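Local coordinates for subtilase cytotoxin subunit A (PDB 2IY9), which cleaves the host endoplasmic reticulum chaperone BiP at a single hinge site as the serine-protease subunit of an AB5 toxin, leading to ER stress and cell death, at residues 176-181 with 280-285; 222-227 with 318-323; 238-243 with 269-274; 247-252 with 299-304. All blocks are in the same frame, centred on the assembly; numbering follows the deposited sequence.

Interaction 1. Residues 176-181 with 280-285; sequences LIVAAV and GVLAAM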
loop_
_atom_site.group_PDB
_atom_site.type_symbol
_atom_site.label_atom_id
_atom_site.label_comp_id
_atom_site.label_asym_id
_atom_site.label_seq_id
_atom_site.Cartn_x
_atom_site.Cartn_y
_atom_site.Cartn_z
ATOM N N LEU A 176 -3.960 7.597 5.999
ATOM C CA LEU A 176 -4.319 7.039 4.714
ATOM C C LEU A 176 -4.163 5.537 4.696
ATOM O O LEU A 176 -3.217 4.999 5.266
ATOM C CB LEU A 176 -3.454 7.620 3.600
ATOM C CG LEU A 176 -3.737 9.081 3.261
ATOM C CD1 LEU A 176 -2.654 9.572 2.341
ATOM C CD2 LEU A 176 -5.166 9.255 2.665
ATOM N N ILE A 177 -5.090 4.874 4.015
ATOM C CA ILE A 177 -4.990 3.432 3.807
ATOM C C ILE A 177 -4.709 3.178 2.341
ATOM O O ILE A 177 -5.470 3.603 1.458
ATOM C CB ILE A 177 -6.253 2.690 4.244
ATOM C CG1 ILE A 177 -6.390 2.770 5.771
ATOM C CG2 ILE A 177 -6.207 1.233 3.795
ATOM C CD1 ILE A 177 -7.609 2.076 6.290
ATOM N N VAL A 178 -3.589 2.517 2.095
ATOM C CA VAL A 178 -3.205 2.137 0.750
ATOM C C VAL A 178 -3.581 0.665 0.599
ATOM O O VAL A 178 -3.034 -0.202 1.291
ATOM C CB VAL A 178 -1.705 2.390 0.504
ATOM C CG1 VAL A 178 -1.371 2.224 -0.988
ATOM C CG2 VAL A 178 -1.329 3.800 0.974
ATOM N N ALA A 179 -4.553 0.413 -0.281
ATOM C CA ALA A 179 -5.225 -0.887 -0.376
ATOM C C ALA A 179 -5.155 -1.497 -1.774
ATOM O O ALA A 179 -5.549 -0.865 -2.749
ATOM C CB ALA A 179 -6.667 -0.742 0.048
ATOM N N ALA A 180 -4.659 -2.736 -1.858
ATOM C CA ALA A 180 -4.613 -3.485 -3.121
ATOM C C ALA A 180 -6.036 -3.799 -3.579
ATOM O O ALA A 180 -6.884 -4.145 -2.746
ATOM C CB ALA A 180 -3.824 -4.787 -2.930
ATOM N N VAL A 181 -6.293 -3.693 -4.884
ATOM C CA VAL A 181 -7.631 -4.012 -5.410
ATOM C C VAL A 181 -7.804 -5.522 -5.626
ATOM O O VAL A 181 -8.903 -5.991 -5.930
ATOM C CB VAL A 181 -7.992 -3.214 -6.687
ATOM C CG1 VAL A 181 -8.056 -1.727 -6.378
ATOM C CG2 VAL A 181 -7.023 -3.501 -7.840
ATOM N N GLY A 280 5.407 3.240 -0.199
ATOM C CA GLY A 280 6.771 3.781 -0.061
ATOM C C GLY A 280 6.883 5.216 -0.556
ATOM O O GLY A 280 7.592 6.035 0.034
ATOM N N VAL A 281 6.176 5.525 -1.636
ATOM C CA VAL A 281 6.172 6.886 -2.182
ATOM C C VAL A 281 5.464 7.818 -1.192
ATOM O O VAL A 281 5.972 8.878 -0.875
ATOM C CB VAL A 281 5.524 6.954 -3.587
ATOM C CG1 VAL A 281 5.430 8.417 -4.083
ATOM C CG2 VAL A 281 6.311 6.072 -4.584
ATOM N N LEU A 282 4.308 7.406 -0.686
ATOM C CA LEU A 282 3.625 8.206 0.323
ATOM C C LEU A 282 4.485 8.393 1.581
ATOM O O LEU A 282 4.498 9.483 2.164
ATOM C CB LEU A 282 2.257 7.620 0.665
ATOM C CG LEU A 282 1.123 7.832 -0.340
ATOM C CD1 LEU A 282 0.003 6.796 -0.055
ATOM C CD2 LEU A 282 0.569 9.247 -0.291
ATOM N N ALA A 283 5.221 7.356 1.973
ATOM C CA ALA A 283 6.150 7.462 3.114
ATOM C C ALA A 283 7.194 8.556 2.878
ATOM O O ALA A 283 7.452 9.379 3.764
ATOM C CB ALA A 283 6.829 6.126 3.394
ATOM N N ALA A 284 7.779 8.556 1.680
ATOM C CA ALA A 284 8.774 9.540 1.280
ATOM C C ALA A 284 8.210 10.960 1.338
ATOM O O ALA A 284 8.859 11.869 1.844
ATOM C CB ALA A 284 9.293 9.223 -0.118
ATOM N N MET A 285 6.996 11.144 0.818
ATOM C CA MET A 285 6.306 12.428 0.907
ATOM C C MET A 285 6.097 12.868 2.360
ATOM O O MET A 285 6.380 14.024 2.718
ATOM C CB MET A 285 4.960 12.350 0.201
ATOM C CG MET A 285 5.054 12.020 -1.279
ATOM S SD MET A 285 3.474 11.561 -1.992
ATOM C CE MET A 285 2.512 13.059 -1.896
#
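Leu282, on the helix that carries Ser272, assigned to the charge relay system, in this subtilisin-like fold, reaches the central parallel sheet at Val178 and Leu176, two strand residues whose side chains emerge on the same side of strand 176-180. The backbones stay well apart, with the CA atoms of Val178 and Leu282 9.1 Å from each other, so the gap is bridged by branched side chains alone. Packing is uneven. At the tight end one methyl of Val178 presses on one methyl of Leu282, closer than carbon atoms usually sit; at the looser end the Leu176 and Leu282 side chains cross at about a right angle, and Leu176 CD1 and Leu282 CD2 are 4.2 Å apart. Neither end faces solvent, since all three residues are buried: Leu176 also packs on Ala294 and Leu297 of helix 294-304, and Val178 on Thr275 and Ser279, further back along helix 271-288. In Leu282, chi1 of -76° places CG beside the backbone N and opposite the carbonyl carbon, and chi2 of 161° then parts the two methyls. CD2 goes to Leu176, while CD1 meets Val178 CG2 at 3.4 Å.

Interaction 2. Residues 222-227 with 318-323; sequences AQYRKG and GRVLNA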
loop_
_atom_site.group_PDB
_atom_site.type_symbol
_atom_site.label_atom_id
_atom_site.label_comp_id
_atom_site.label_asym_id
_atom_site.label_seq_id
_atom_site.Cartn_x
_atom_site.Cartn_y
_atom_site.Cartn_z
ATOM N N ALA A 222 2.032 -3.825 -15.784
ATOM C CA ALA A 222 3.094 -4.604 -16.421
ATOM C C ALA A 222 4.376 -3.779 -16.477
ATOM O O ALA A 222 4.343 -2.549 -16.411
ATOM C CB ALA A 222 2.669 -5.015 -17.824
ATOM N N GLN A 223 5.506 -4.466 -16.609
ATOM C CA GLN A 223 6.796 -3.801 -16.715
ATOM C C GLN A 223 6.814 -2.823 -17.884
ATOM O O GLN A 223 6.330 -3.134 -18.979
ATOM C CB GLN A 223 7.899 -4.844 -16.895
ATOM C CG GLN A 223 9.305 -4.270 -16.850
ATOM C CD GLN A 223 10.350 -5.352 -16.697
ATOM O OE1 GLN A 223 10.053 -6.447 -16.204
ATOM N NE2 GLN A 223 11.584 -5.055 -17.104
ATOM N N TYR A 224 7.362 -1.640 -17.629
ATOM C CA TYR A 224 7.555 -0.620 -18.641
ATOM C C TYR A 224 8.784 0.235 -18.319
ATOM O O TYR A 224 9.235 0.295 -17.168
ATOM C CB TYR A 224 6.311 0.271 -18.762
ATOM C CG TYR A 224 5.998 1.085 -17.513
ATOM C CD1 TYR A 224 6.341 2.431 -17.429
ATOM C CD2 TYR A 224 5.340 0.499 -16.424
ATOM C CE1 TYR A 224 6.041 3.184 -16.281
ATOM C CE2 TYR A 224 5.037 1.231 -15.281
ATOM C CZ TYR A 224 5.387 2.569 -15.208
ATOM O OH TYR A 224 5.082 3.288 -14.060
ATOM N N ARG A 225 9.308 0.908 -19.340
ATOM C CA ARG A 225 10.358 1.897 -19.152
ATOM C C ARG A 225 9.698 3.259 -19.213
ATOM O O ARG A 225 8.718 3.442 -19.942
ATOM C CB ARG A 225 11.399 1.819 -20.276
ATOM C CG ARG A 225 11.952 0.446 -20.578
ATOM C CD ARG A 225 13.117 0.554 -21.569
ATOM N NE ARG A 225 14.362 0.897 -20.890
ATOM C CZ ARG A 225 15.409 0.086 -20.762
ATOM N NH1 ARG A 225 15.404 -1.139 -21.296
ATOM N NH2 ARG A 225 16.478 0.511 -20.110
ATOM N N LYS A 226 10.237 4.223 -18.472
ATOM C CA LYS A 226 9.774 5.605 -18.579
ATOM C C LYS A 226 9.699 5.996 -20.055
ATOM O O LYS A 226 10.631 5.739 -20.813
ATOM C CB LYS A 226 10.722 6.544 -17.838
ATOM C CG LYS A 226 10.258 7.996 -17.798
ATOM C CD LYS A 226 11.090 8.793 -16.803
ATOM C CE LYS A 226 10.349 10.037 -16.340
ATOM N NZ LYS A 226 9.036 9.669 -15.731
ATOM N N GLY A 227 8.584 6.600 -20.459
ATOM C CA GLY A 227 8.366 6.917 -21.871
ATOM C C GLY A 227 7.426 5.957 -22.574
ATOM O O GLY A 227 6.763 6.338 -23.534
ATOM N N GLY A 318 -7.207 7.304 -15.475
ATOM C CA GLY A 318 -6.025 6.697 -16.098
ATOM C C GLY A 318 -4.726 6.963 -15.353
ATOM O O GLY A 318 -3.653 6.985 -15.960
ATOM N N ARG A 319 -4.821 7.137 -14.032
ATOM C CA ARG A 319 -3.681 7.535 -13.207
ATOM C C ARG A 319 -2.590 6.484 -13.038
ATOM O O ARG A 319 -2.855 5.332 -12.637
ATOM C CB ARG A 319 -4.134 7.985 -11.817
ATOM C CG ARG A 319 -5.017 9.199 -11.799
ATOM C CD ARG A 319 -5.144 9.725 -10.397
ATOM N NE ARG A 319 -6.283 10.617 -10.254
ATOM C CZ ARG A 319 -7.462 10.261 -9.756
ATOM N NH1 ARG A 319 -7.676 9.011 -9.350
ATOM N NH2 ARG A 319 -8.434 11.160 -9.666
ATOM N N VAL A 320 -1.357 6.913 -13.307
ATOM C CA VAL A 320 -0.177 6.078 -13.118
ATOM C C VAL A 320 0.807 6.793 -12.194
ATOM O O VAL A 320 1.118 7.983 -12.382
ATOM C CB VAL A 320 0.483 5.706 -14.472
ATOM C CG1 VAL A 320 1.849 5.033 -14.262
ATOM C CG2 VAL A 320 -0.439 4.792 -15.278
ATOM N N LEU A 321 1.280 6.057 -11.193
ATOM C CA LEU A 321 2.207 6.561 -10.192
ATOM C C LEU A 321 3.419 7.256 -10.809
ATOM O O LEU A 321 4.145 6.664 -11.614
ATOM C CB LEU A 321 2.671 5.408 -9.293
ATOM C CG LEU A 321 3.685 5.770 -8.205
ATOM C CD1 LEU A 321 3.063 6.729 -7.194
ATOM C CD2 LEU A 321 4.265 4.521 -7.524
ATOM N N ASN A 322 3.610 8.518 -10.429
ATOM C CA ASN A 322 4.809 9.273 -10.779
ATOM C C ASN A 322 5.404 9.799 -9.481
ATOM O O ASN A 322 4.901 10.778 -8.920
ATOM C CB ASN A 322 4.480 10.442 -11.718
ATOM C CG ASN A 322 5.719 11.217 -12.156
ATOM O OD1 ASN A 322 6.774 11.160 -11.511
ATOM N ND2 ASN A 322 5.591 11.944 -13.269
ATOM N N ALA A 323 6.444 9.120 -9.005
ATOM C CA ALA A 323 7.079 9.431 -7.720
ATOM C C ALA A 323 7.842 10.740 -7.766
ATOM O O ALA A 323 7.842 11.484 -6.785
ATOM C CB ALA A 323 7.995 8.306 -7.284
HETATM O O HOH W 1 5.240 5.942 -14.134
HETATM O O HOH W 2 8.808 10.473 -13.348
#
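Between the two backbones the CA atoms of Tyr224 and Val320 are 11.6 Å apart: 222-227 is an irregular loop following strand 215-221, whereas 318-323 runs from the short strand 319-320 into the start of helix 323-331. Tyr224 spans most of the gap. Its phenol and the Val320 side chain approach from opposite directions, and the direct touch is between Tyr224 OH and Val320 CG1, 3.7 Å apart, with that methyl oblique to the ring. CG of Tyr224 lies between its backbone N and carbonyl carbon (chi1 64°), and from there the ring extends toward 318-323.

The polar part of the contact runs through two waters. Tyr224 OH donates to a water 2.7 Å away that lies in the plane of the ring, and the same water donates to Leu321 O at 2.8 Å, so the buried hydroxyl and this carbonyl are joined through one molecule. A second water takes a hydrogen bond from Lys226 NZ at 2.5 Å, an unusually short distance whose exact value is doubtful, and gives one to Asn322 OD1 at 2.8 Å. The lysine reaches it with its chain extended as far as CE before NZ turns aside (chi4 57°).

Asn322 OD1 is thus shared, because it also accepts from the backbone N of Lys325, while ND2 bonds Asp306. On the inner side Leu321 packs against Ile277, Val278 and Val281 of helix 271-288. Asn322 is the N-cap of helix 323-331, and the water bridge from Lys226 reaches the same capping oxygen, close to the start of the A2 domain.

Interaction 3. Residues 238-243 with 269-274; sequences TGSRFG and SGTSEA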
loop_
_atom_site.group_PDB
_atom_site.type_symbol
_atom_site.label_atom_id
_atom_site.label_comp_id
_atom_site.label_asym_id
_atom_site.label_seq_id
_atom_site.Cartn_x
_atom_site.Cartn_y
_atom_site.Cartn_z
ATOM N N THR A 238 -2.472 -13.827 -11.112
ATOM C CA THR A 238 -1.870 -12.652 -10.475
ATOM C C THR A 238 -2.242 -11.342 -11.178
ATOM O O THR A 238 -1.859 -10.274 -10.721
ATOM C CB THR A 238 -0.329 -12.745 -10.441
ATOM O OG1 THR A 238 0.183 -12.757 -11.783
ATOM C CG2 THR A 238 0.133 -13.992 -9.714
ATOM N N GLY A 239 -2.984 -11.440 -12.282
ATOM C CA GLY A 239 -3.407 -10.280 -13.048
ATOM C C GLY A 239 -4.174 -9.279 -12.201
ATOM O O GLY A 239 -4.929 -9.669 -11.293
ATOM N N SER A 240 -3.983 -7.994 -12.500
ATOM C CA SER A 240 -4.619 -6.934 -11.712
ATOM C C SER A 240 -6.117 -6.898 -11.942
ATOM O O SER A 240 -6.576 -6.885 -13.079
ATOM C CB SER A 240 -4.036 -5.564 -12.067
ATOM O OG SER A 240 -4.608 -4.545 -11.258
ATOM N N ARG A 241 -6.879 -6.863 -10.857
ATOM C CA ARG A 241 -8.265 -6.413 -10.942
ATOM C C ARG A 241 -8.289 -4.952 -11.403
ATOM O O ARG A 241 -7.266 -4.240 -11.320
ATOM C CB ARG A 241 -8.968 -6.576 -9.600
ATOM C CG ARG A 241 -9.346 -7.996 -9.328
ATOM C CD ARG A 241 -10.179 -8.151 -8.075
ATOM N NE ARG A 241 -10.623 -9.538 -7.964
ATOM C CZ ARG A 241 -11.325 -10.039 -6.960
ATOM N NH1 ARG A 241 -11.698 -9.271 -5.941
ATOM N NH2 ARG A 241 -11.662 -11.321 -6.984
ATOM N N PHE A 242 -9.436 -4.510 -11.916
ATOM C CA PHE A 242 -9.527 -3.194 -12.539
ATOM C C PHE A 242 -10.957 -2.656 -12.540
ATOM O O PHE A 242 -11.915 -3.372 -12.226
ATOM C CB PHE A 242 -8.985 -3.231 -13.981
ATOM C CG PHE A 242 -9.838 -4.034 -14.943
ATOM C CD1 PHE A 242 -10.860 -3.420 -15.677
ATOM C CD2 PHE A 242 -9.613 -5.389 -15.122
ATOM C CE1 PHE A 242 -11.660 -4.162 -16.568
ATOM C CE2 PHE A 242 -10.390 -6.139 -16.028
ATOM C CZ PHE A 242 -11.417 -5.528 -16.744
ATOM N N GLY A 243 -11.085 -1.385 -12.901
ATOM C CA GLY A 243 -12.400 -0.795 -13.088
ATOM C C GLY A 243 -12.438 0.647 -12.669
ATOM O O GLY A 243 -12.159 0.976 -11.512
ATOM N N SER A 269 4.374 -10.895 -9.050
ATOM C CA SER A 269 3.586 -9.951 -9.820
ATOM C C SER A 269 2.224 -9.850 -9.155
ATOM O O SER A 269 1.703 -10.848 -8.618
ATOM C CB SER A 269 3.435 -10.432 -11.265
ATOM O OG SER A 269 4.694 -10.449 -11.920
ATOM N N GLY A 270 1.668 -8.644 -9.165
ATOM C CA GLY A 270 0.304 -8.425 -8.715
ATOM C C GLY A 270 0.108 -7.141 -7.931
ATOM O O GLY A 270 1.023 -6.316 -7.795
ATOM N N THR A 271 -1.091 -6.995 -7.390
ATOM C CA THR A 271 -1.480 -5.758 -6.709
ATOM C C THR A 271 -0.895 -5.601 -5.303
ATOM O O THR A 271 -0.823 -4.489 -4.793
ATOM C CB THR A 271 -3.014 -5.612 -6.636
ATOM O OG1 THR A 271 -3.563 -6.723 -5.927
ATOM C CG2 THR A 271 -3.624 -5.535 -8.043
ATOM N N SER A 272 -0.482 -6.701 -4.669
ATOM C CA SER A 272 0.174 -6.604 -3.354
ATOM C C SER A 272 1.454 -5.781 -3.481
ATOM O O SER A 272 1.682 -4.820 -2.726
ATOM C CB SER A 272 0.498 -7.993 -2.791
ATOM O OG SER A 272 -0.684 -8.726 -2.499
ATOM N N GLU A 273 2.276 -6.154 -4.458
ATOM C CA GLU A 273 3.549 -5.473 -4.721
ATOM C C GLU A 273 3.344 -4.006 -5.117
ATOM O O GLU A 273 4.065 -3.114 -4.639
ATOM C CB GLU A 273 4.302 -6.202 -5.838
ATOM C CG GLU A 273 4.810 -7.595 -5.454
ATOM C CD GLU A 273 3.766 -8.706 -5.543
ATOM O OE1 GLU A 273 2.589 -8.462 -5.918
ATOM O OE2 GLU A 273 4.131 -9.857 -5.221
ATOM N N ALA A 274 2.370 -3.770 -5.998
ATOM C CA ALA A 274 2.030 -2.419 -6.458
ATOM C C ALA A 274 1.609 -1.527 -5.288
ATOM O O ALA A 274 2.025 -0.386 -5.190
ATOM C CB ALA A 274 0.912 -2.473 -7.512
#
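Thr238 leans on the backbone of Ser269, and its side chain can be followed outward atom by atom. CB lies 3.3 Å from Ser269 O; beyond it CG2 is 3.7 Å from the same oxygen, and OG1 comes to 4.0 Å from Ser269 CB. OG1 sits between the backbone N and the carbonyl carbon (chi1 63°), and its hydrogen-bond partner is His233 NE2, outside the two segments. The backbones come close here as well: the CA atoms of Thr238 and Gly270 are 5.1 Å apart, and Gly270 CA makes a CH...O contact with Thr238 O at 3.5 Å, with an angle of 126° at the hydrogen. Further along, Ser240 OG rests 3.5 Å from Thr271 CG2. This hydroxyl is turned back to its own chain, giving a hydrogen bond to Arg241 O at 2.7 Å from a position tilted 16° out of the carbonyl plane, and Ala220 N is also bonded to it. Gly270 is the N-cap of helix 271-288, whose first turn bears Ser272, assigned to the charge relay system. The loop thus lies beside that helix start, with Thr271 and Ala274 packed on Ala220 of strand 215-221 and Ser272 touching His89 of helix 84-98.

Interaction 4. Residues 247-252 with 299-304; sequences VDIAAP and RTLLES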
loop_
_atom_site.group_PDB
_atom_site.type_symbol
_atom_site.label_atom_id
_atom_site.label_comp_id
_atom_site.label_asym_id
_atom_site.label_seq_id
_atom_site.Cartn_x
_atom_site.Cartn_y
_atom_site.Cartn_z
ATOM N N VAL A 247 -10.695 1.920 -8.679
ATOM C CA VAL A 247 -9.231 1.939 -8.620
ATOM C C VAL A 247 -8.792 3.403 -8.712
ATOM O O VAL A 247 -9.199 4.114 -9.638
ATOM C CB VAL A 247 -8.601 1.129 -9.798
ATOM C CG1 VAL A 247 -7.074 1.203 -9.765
ATOM C CG2 VAL A 247 -9.095 -0.351 -9.802
ATOM N N ASP A 248 -7.967 3.851 -7.762
ATOM C CA ASP A 248 -7.506 5.252 -7.737
ATOM C C ASP A 248 -6.231 5.511 -8.549
ATOM O O ASP A 248 -6.070 6.584 -9.145
ATOM C CB ASP A 248 -7.307 5.723 -6.290
ATOM C CG ASP A 248 -8.602 5.708 -5.494
ATOM O OD1 ASP A 248 -9.540 6.449 -5.861
ATOM O OD2 ASP A 248 -8.691 4.939 -4.515
ATOM N N ILE A 249 -5.335 4.526 -8.565
ATOM C CA ILE A 249 -4.015 4.670 -9.178
ATOM C C ILE A 249 -3.474 3.289 -9.544
ATOM O O ILE A 249 -3.806 2.282 -8.894
ATOM C CB ILE A 249 -3.018 5.403 -8.217
ATOM C CG1 ILE A 249 -1.802 5.951 -8.981
ATOM C CG2 ILE A 249 -2.593 4.492 -7.043
ATOM C CD1 ILE A 249 -0.939 6.916 -8.159
ATOM N N ALA A 250 -2.642 3.251 -10.581
ATOM C CA ALA A 250 -1.913 2.047 -10.924
ATOM C C ALA A 250 -0.422 2.273 -10.713
ATOM O O ALA A 250 0.103 3.377 -10.910
ATOM C CB ALA A 250 -2.211 1.615 -12.363
ATOM N N ALA A 251 0.257 1.208 -10.313
ATOM C CA ALA A 251 1.663 1.288 -10.006
ATOM C C ALA A 251 2.365 0.035 -10.499
ATOM O O ALA A 251 1.706 -0.975 -10.758
ATOM C CB ALA A 251 1.849 1.469 -8.505
ATOM N N PRO A 252 3.700 0.100 -10.665
ATOM C CA PRO A 252 4.490 -1.084 -10.997
ATOM C C PRO A 252 4.064 -2.324 -10.204
ATOM O O PRO A 252 4.045 -2.300 -8.970
ATOM C CB PRO A 252 5.907 -0.656 -10.617
ATOM C CG PRO A 252 5.925 0.811 -10.965
ATOM C CD PRO A 252 4.539 1.319 -10.581
ATOM N N ARG A 299 -4.435 13.937 -2.417
ATOM C CA ARG A 299 -4.543 14.865 -3.544
ATOM C C ARG A 299 -3.218 15.033 -4.302
ATOM O O ARG A 299 -3.187 14.930 -5.522
ATOM C CB ARG A 299 -5.062 16.237 -3.064
ATOM C CG ARG A 299 -5.265 17.259 -4.178
ATOM C CD ARG A 299 -5.757 18.610 -3.636
ATOM N NE ARG A 299 -4.775 19.242 -2.747
ATOM C CZ ARG A 299 -4.935 19.425 -1.432
ATOM N NH1 ARG A 299 -6.046 19.040 -0.814
ATOM N NH2 ARG A 299 -3.975 20.012 -0.728
ATOM N N THR A 300 -2.124 15.294 -3.587
ATOM C CA THR A 300 -0.844 15.475 -4.266
ATOM C C THR A 300 -0.440 14.205 -5.020
ATOM O O THR A 300 0.004 14.283 -6.159
ATOM C CB THR A 300 0.265 15.959 -3.316
ATOM O OG1 THR A 300 -0.123 17.216 -2.744
ATOM C CG2 THR A 300 1.589 16.145 -4.073
ATOM N N LEU A 301 -0.624 13.039 -4.407
ATOM C CA LEU A 301 -0.333 11.772 -5.096
ATOM C C LEU A 301 -1.125 11.631 -6.396
ATOM O O LEU A 301 -0.556 11.337 -7.452
ATOM C CB LEU A 301 -0.624 10.570 -4.198
ATOM C CG LEU A 301 -0.202 9.219 -4.807
ATOM C CD1 LEU A 301 1.325 9.045 -4.750
ATOM C CD2 LEU A 301 -0.897 8.076 -4.087
ATOM N N LEU A 302 -2.433 11.855 -6.309
ATOM C CA LEU A 302 -3.322 11.683 -7.450
ATOM C C LEU A 302 -3.136 12.741 -8.517
ATOM O O LEU A 302 -3.107 12.403 -9.702
ATOM C CB LEU A 302 -4.784 11.629 -7.004
ATOM C CG LEU A 302 -5.084 10.517 -5.990
ATOM C CD1 LEU A 302 -6.586 10.472 -5.749
ATOM C CD2 LEU A 302 -4.548 9.148 -6.445
ATOM N N GLU A 303 -3.026 14.007 -8.105
ATOM C CA GLU A 303 -2.805 15.097 -9.060
ATOM C C GLU A 303 -1.497 14.946 -9.815
ATOM O O GLU A 303 -1.429 15.239 -11.008
ATOM C CB GLU A 303 -2.841 16.469 -8.371
ATOM C CG GLU A 303 -4.234 17.079 -8.322
ATOM C CD GLU A 303 -4.292 18.373 -7.528
ATOM O OE1 GLU A 303 -5.407 18.760 -7.124
ATOM O OE2 GLU A 303 -3.229 18.992 -7.295
ATOM N N SER A 304 -0.462 14.496 -9.109
ATOM C CA SER A 304 0.862 14.347 -9.694
ATOM C C SER A 304 0.995 13.107 -10.586
ATOM O O SER A 304 1.952 12.999 -11.359
ATOM C CB SER A 304 1.915 14.308 -8.586
ATOM O OG SER A 304 1.885 13.039 -7.960
#
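Ile249 and Leu301 form the apolar centre where helix 294-304 lies on strand 249-252, an outermost strand of the parallel sheet. The Ile249 CD1 methyl meets Leu301 CG at 4.1 Å, and the two side chains cross at about a right angle. CG1 of Ile249 points opposite its backbone N (chi1 -162°), and the extended chain beyond it brings CD1 to the helix. Leu302 adds further apolar touches from the next position of the helix: its CD2 lies 4.4 Å from Ile249 CB, although the CA atoms of these two residues are 7.3 Å apart, and also 4.4 Å from Asp248 CB.

Contact between apolar and polar groups is confined to the strand's entry. There the same Leu302 CD2 rests 4.0 Å from Asp248 O. The polar atoms of Asp248 are engaged elsewhere: OD2 forms a salt bridge with Arg217 of the adjoining strand, and O accepts a hydrogen bond from Arg319.

Chemically, then, helix and strand are joined by van der Waals contact, with all approaches at 4.0 Å or more and none compressed. The contact itself is apolar and undirected; OD2 and O of Asp248 are satisfied by Arg217 and Arg319, not by the helix.

Interactions 1 and 4 join the parallel sheet to helices 271-288 and 294-304; interaction 3 sets a loop beside the start of helix 271-288, and interaction 2 joins a loop to strand 319-320. Interaction 1 is the most central, about 4 Å from the chain's centre, with interactions 3 and 4 at 12 Å and interaction 2 at 16 Å. Interactions 1 and 3, centres 15 Å apart, use the second half and the N-terminal end of helix 271-288, the latter holding Ser272, assigned to the charge relay. Interactions 1 and 4 meet where Met285 packs on Thr300. The first segments (176-181 to 247-252) all precede the second (269-274 to 318-323). Arg319 and Ala250 link interactions 2 and 4 near the A2 domain.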